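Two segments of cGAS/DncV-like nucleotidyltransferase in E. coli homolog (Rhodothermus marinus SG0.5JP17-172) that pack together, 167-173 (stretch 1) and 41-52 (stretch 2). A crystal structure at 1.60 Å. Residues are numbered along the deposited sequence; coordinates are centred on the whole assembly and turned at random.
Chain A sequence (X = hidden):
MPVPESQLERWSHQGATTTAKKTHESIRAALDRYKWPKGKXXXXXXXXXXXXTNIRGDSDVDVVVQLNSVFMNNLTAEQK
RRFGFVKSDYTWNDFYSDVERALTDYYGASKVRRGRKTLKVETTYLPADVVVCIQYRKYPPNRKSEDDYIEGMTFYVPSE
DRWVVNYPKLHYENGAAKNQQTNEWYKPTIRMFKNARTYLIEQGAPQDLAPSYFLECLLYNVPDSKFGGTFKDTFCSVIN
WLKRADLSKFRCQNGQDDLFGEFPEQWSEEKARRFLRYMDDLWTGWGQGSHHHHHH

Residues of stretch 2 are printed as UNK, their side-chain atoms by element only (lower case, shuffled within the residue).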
# COMPACT_ATOMS: atom_id res chain seq x y z
N TYR A 167 2.55 8.47 -0.66
CA TYR A 167 3.84 8.31 -1.34
C TYR A 167 3.99 6.90 -1.90
O TYR A 167 4.94 6.18 -1.57
CB TYR A 167 4.98 8.62 -0.38
CG TYR A 167 4.95 10.02 0.20
CD1 TYR A 167 4.26 10.29 1.38
CD2 TYR A 167 5.61 11.05 -0.45
CE1 TYR A 167 4.25 11.61 1.90
CE2 TYR A 167 5.60 12.34 0.06
CZ TYR A 167 4.92 12.61 1.22
OH TYR A 167 4.93 13.92 1.70
N PRO A 168 3.07 6.47 -2.77
CA PRO A 168 3.12 5.08 -3.25
C PRO A 168 4.38 4.73 -4.03
O PRO A 168 4.84 3.58 -3.96
CB PRO A 168 1.87 4.96 -4.13
CG PRO A 168 1.62 6.37 -4.61
CD PRO A 168 2.01 7.25 -3.45
N LYS A 169 4.95 5.68 -4.77
CA LYS A 169 6.16 5.37 -5.52
C LYS A 169 7.32 5.07 -4.57
O LYS A 169 8.13 4.18 -4.85
CB LYS A 169 6.53 6.52 -6.45
CG LYS A 169 5.48 6.81 -7.50
CD LYS A 169 5.95 7.93 -8.39
CE LYS A 169 4.94 8.21 -9.50
NZ LYS A 169 5.37 9.36 -10.35
N LEU A 170 7.43 5.81 -3.47
CA LEU A 170 8.49 5.54 -2.51
C LEU A 170 8.23 4.25 -1.75
O LEU A 170 9.17 3.50 -1.45
CB LEU A 170 8.63 6.70 -1.52
CG LEU A 170 9.16 7.97 -2.16
CD1 LEU A 170 9.21 9.07 -1.12
CD2 LEU A 170 10.53 7.71 -2.75
N HIS A 171 6.97 3.98 -1.42
CA HIS A 171 6.61 2.68 -0.84
C HIS A 171 7.11 1.55 -1.73
O HIS A 171 7.77 0.61 -1.26
CB HIS A 171 5.10 2.59 -0.64
CG HIS A 171 4.63 1.30 -0.04
ND1 HIS A 171 4.38 1.14 1.30
CD2 HIS A 171 4.37 0.10 -0.62
CE1 HIS A 171 3.99 -0.10 1.54
NE2 HIS A 171 3.97 -0.75 0.39
N TYR A 172 6.85 1.64 -3.04
CA TYR A 172 7.28 0.60 -3.96
C TYR A 172 8.80 0.52 -4.04
O TYR A 172 9.40 -0.57 -3.95
CB TYR A 172 6.69 0.84 -5.35
CG TYR A 172 7.29 -0.09 -6.36
CD1 TYR A 172 7.00 -1.44 -6.32
CD2 TYR A 172 8.18 0.38 -7.32
CE1 TYR A 172 7.56 -2.30 -7.24
CE2 TYR A 172 8.74 -0.48 -8.25
CZ TYR A 172 8.43 -1.83 -8.18
OH TYR A 172 8.97 -2.71 -9.09
N GLU A 173 9.45 1.67 -4.23
CA GLU A 173 10.90 1.72 -4.39
C GLU A 173 11.61 1.11 -3.19
O GLU A 173 12.56 0.33 -3.34
CB GLU A 173 11.28 3.19 -4.58
CG GLU A 173 12.72 3.52 -4.74
CD GLU A 173 12.89 5.02 -4.89
OE1 GLU A 173 13.64 5.64 -4.10
OE2 GLU A 173 12.22 5.58 -5.79
N UNK A 41 -2.44 12.47 -17.55
CA UNK A 41 -1.94 11.88 -16.31
C UNK A 41 -1.21 10.57 -16.55
O UNK A 41 -1.38 9.91 -17.58
c UNK A 41 -3.90 12.36 -17.66
c UNK A 41 -4.26 11.41 -16.55
c UNK A 41 -3.21 11.64 -15.49
N UNK A 42 -0.38 10.21 -15.59
CA UNK A 42 0.20 8.88 -15.62
C UNK A 42 -0.72 7.91 -14.88
O UNK A 42 -1.54 8.30 -14.05
c UNK A 42 1.60 8.85 -15.01
o UNK A 42 3.43 9.72 -12.07
c UNK A 42 1.65 9.14 -13.53
o UNK A 42 3.73 7.97 -13.33
c UNK A 42 3.04 8.93 -12.93
N UNK A 43 -0.60 6.63 -15.24
CA UNK A 43 -1.43 5.59 -14.67
C UNK A 43 -0.50 4.50 -14.19
O UNK A 43 0.26 3.93 -14.99
c UNK A 43 -3.19 6.16 -16.37
c UNK A 43 -3.39 4.04 -15.02
c UNK A 43 -2.44 5.03 -15.69
N UNK A 44 -0.52 4.21 -12.89
CA UNK A 44 0.33 3.16 -12.36
C UNK A 44 -0.39 2.41 -11.25
O UNK A 44 -1.42 2.84 -10.75
c UNK A 44 1.68 3.73 -11.87
c UNK A 44 1.52 7.09 -10.07
o UNK A 44 1.65 7.65 -7.74
c UNK A 44 1.64 4.77 -10.77
c UNK A 44 1.52 6.13 -11.08
c UNK A 44 1.78 5.36 -8.42
c UNK A 44 1.78 4.41 -9.43
c UNK A 44 1.64 6.70 -8.74
N UNK A 45 0.14 1.24 -10.91
CA UNK A 45 -0.45 0.44 -9.85
C UNK A 45 0.20 0.75 -8.52
O UNK A 45 1.37 1.12 -8.45
c UNK A 45 -0.30 -1.06 -10.12
c UNK A 45 -1.10 -3.07 -11.28
c UNK A 45 -1.08 -1.56 -11.31
c UNK A 45 -2.51 -0.99 -11.28
N UNK A 46 -0.58 0.57 -7.46
CA UNK A 46 -0.03 0.56 -6.11
C UNK A 46 -0.59 -0.67 -5.41
O UNK A 46 -1.20 -1.54 -6.06
c UNK A 46 -2.07 3.23 -4.08
c UNK A 46 -1.86 2.06 -5.05
c UNK A 46 -0.37 1.86 -5.37
n UNK A 46 -3.22 3.88 -4.18
o UNK A 46 -1.21 3.52 -3.25
N UNK A 47 -0.37 -0.77 -4.10
CA UNK A 47 -1.02 -1.87 -3.43
C UNK A 47 -0.32 -3.20 -3.66
O UNK A 47 0.80 -3.27 -4.15
N UNK A 48 -1.04 -4.26 -3.31
CA UNK A 48 -0.41 -5.57 -3.22
C UNK A 48 0.09 -6.05 -4.58
O UNK A 48 1.19 -6.60 -4.68
o UNK A 48 -2.48 -6.82 -3.47
c UNK A 48 -1.39 -6.58 -2.61
N UNK A 49 -0.69 -5.85 -5.65
CA UNK A 49 -0.23 -6.34 -6.95
C UNK A 49 1.06 -5.64 -7.37
O UNK A 49 2.01 -6.28 -7.85
c UNK A 49 -2.51 -7.02 -7.92
c UNK A 49 -2.42 -8.40 -8.03
c UNK A 49 -4.89 -7.25 -7.71
c UNK A 49 -4.79 -8.61 -7.82
c UNK A 49 -3.77 -6.46 -7.78
c UNK A 49 -3.56 -9.19 -7.97
c UNK A 49 -1.30 -6.14 -8.02
o UNK A 49 -5.94 -9.36 -7.77
N UNK A 50 1.12 -4.32 -7.20
CA UNK A 50 2.31 -3.57 -7.56
C UNK A 50 3.51 -4.06 -6.77
O UNK A 50 4.62 -4.20 -7.32
n UNK A 50 5.30 -0.11 -10.56
c UNK A 50 3.33 -1.23 -7.48
c UNK A 50 3.76 -1.20 -8.93
c UNK A 50 2.09 -2.09 -7.29
c UNK A 50 4.91 -0.23 -9.13
N UNK A 51 3.30 -4.34 -5.49
CA UNK A 51 4.40 -4.65 -4.60
C UNK A 51 4.67 -6.14 -4.51
O UNK A 51 5.50 -6.56 -3.68
c UNK A 51 4.31 -2.55 -3.21
o UNK A 51 5.43 -2.06 -3.04
n UNK A 51 3.23 -1.82 -3.44
c UNK A 51 4.13 -4.06 -3.21
N UNK A 52 4.02 -6.93 -5.36
CA UNK A 52 4.18 -8.38 -5.42
C UNK A 52 3.85 -9.04 -4.09
O UNK A 52 4.41 -10.09 -3.77
c UNK A 52 5.59 -8.78 -5.86
o UNK A 52 5.88 -8.24 -7.13
O HOH W 1 3.06 2.44 -6.66
O HOH W 2 6.59 -2.64 -11.15
O HOH W 3 7.92 -2.86 -3.23
O HOH W 4 3.11 1.22 -3.97

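Position 41 has three side-chain carbons that close a ring onto the backbone N. It lies out of reach of stretch 1. This is Pro41.

Position 42 has three carbons in a row, the third carrying two oxygens, so it is a carboxylate. One oxygen lies 2.6 Å from Lys169 NZ. This is Glu42, and the pair is a salt bridge, Lys169 NZ donating to Glu42 OE2.

Position 43 has one carbon carrying two more and touches nothing on stretch 1. The fork at the first carbon identifies Val43.

Position 44 has one carbon, then a ring of six carbons bearing one oxygen. That oxygen is 3.4 Å from Pro168 CG. This is Tyr44. Pro168 CG sits at the ring edge, and Lys169 CE lies 3.6 Å from Tyr44 CE1.

Position 45 has four carbons, forked at the second. It is buried and out of reach of stretch 1. This is Leu45.

Position 46 has three carbons, the third carrying one oxygen and one nitrogen. The oxygen is 3.5 Å from Pro168 CB. The amide identifies Gln46.

Position 47 has no side-chain atoms. Its phi of 78° and psi of -166° would jam a CB against the preceding carbonyl O. This is Gly47.

Position 48 has one carbon and one oxygen. Its CA-to-CB bond points away from stretch 1. This is Ser48.

Position 49 has one carbon and a six-carbon ring bearing an oxygen. It is buried and out of reach. This is Tyr49.

Position 50 has four carbons in a row ending in nitrogen. The last carbon lies over one face of the Tyr172 ring. This is Lys50. Its CE is 3.6 Å from the ring centroid, a CH-pi contact, and its NZ is 4.2 Å from it, a cation-pi contact.

Position 51 has two carbons, the second carrying one oxygen and one nitrogen. The oxygen is 3.4 Å from His171 CD2 and from Tyr172 CA. This is Asn51. Its ND2 donates to Gly47 O at 2.9 Å, which helps hold the amide in place.

Position 52 has one carbon and one oxygen and makes no contact. This is Ser52.

The contact buries 460 Å² in total. Pro168 packs against Tyr44 and Gln46, while Lys169, m at chi1 and extended beyond, reaches Glu42. Further along the helix, Tyr172 receives Lys50 over its ring face. Waters bridge the stretches. One donates to Asn51 OD1 (2.6 Å) and Tyr172 O (2.8 Å). Another accepts from Asn51 ND2 (3.1 Å) and donates to Pro168 O (2.9 Å).

Stretch 2 41-52: PEVYLQGSYKNS
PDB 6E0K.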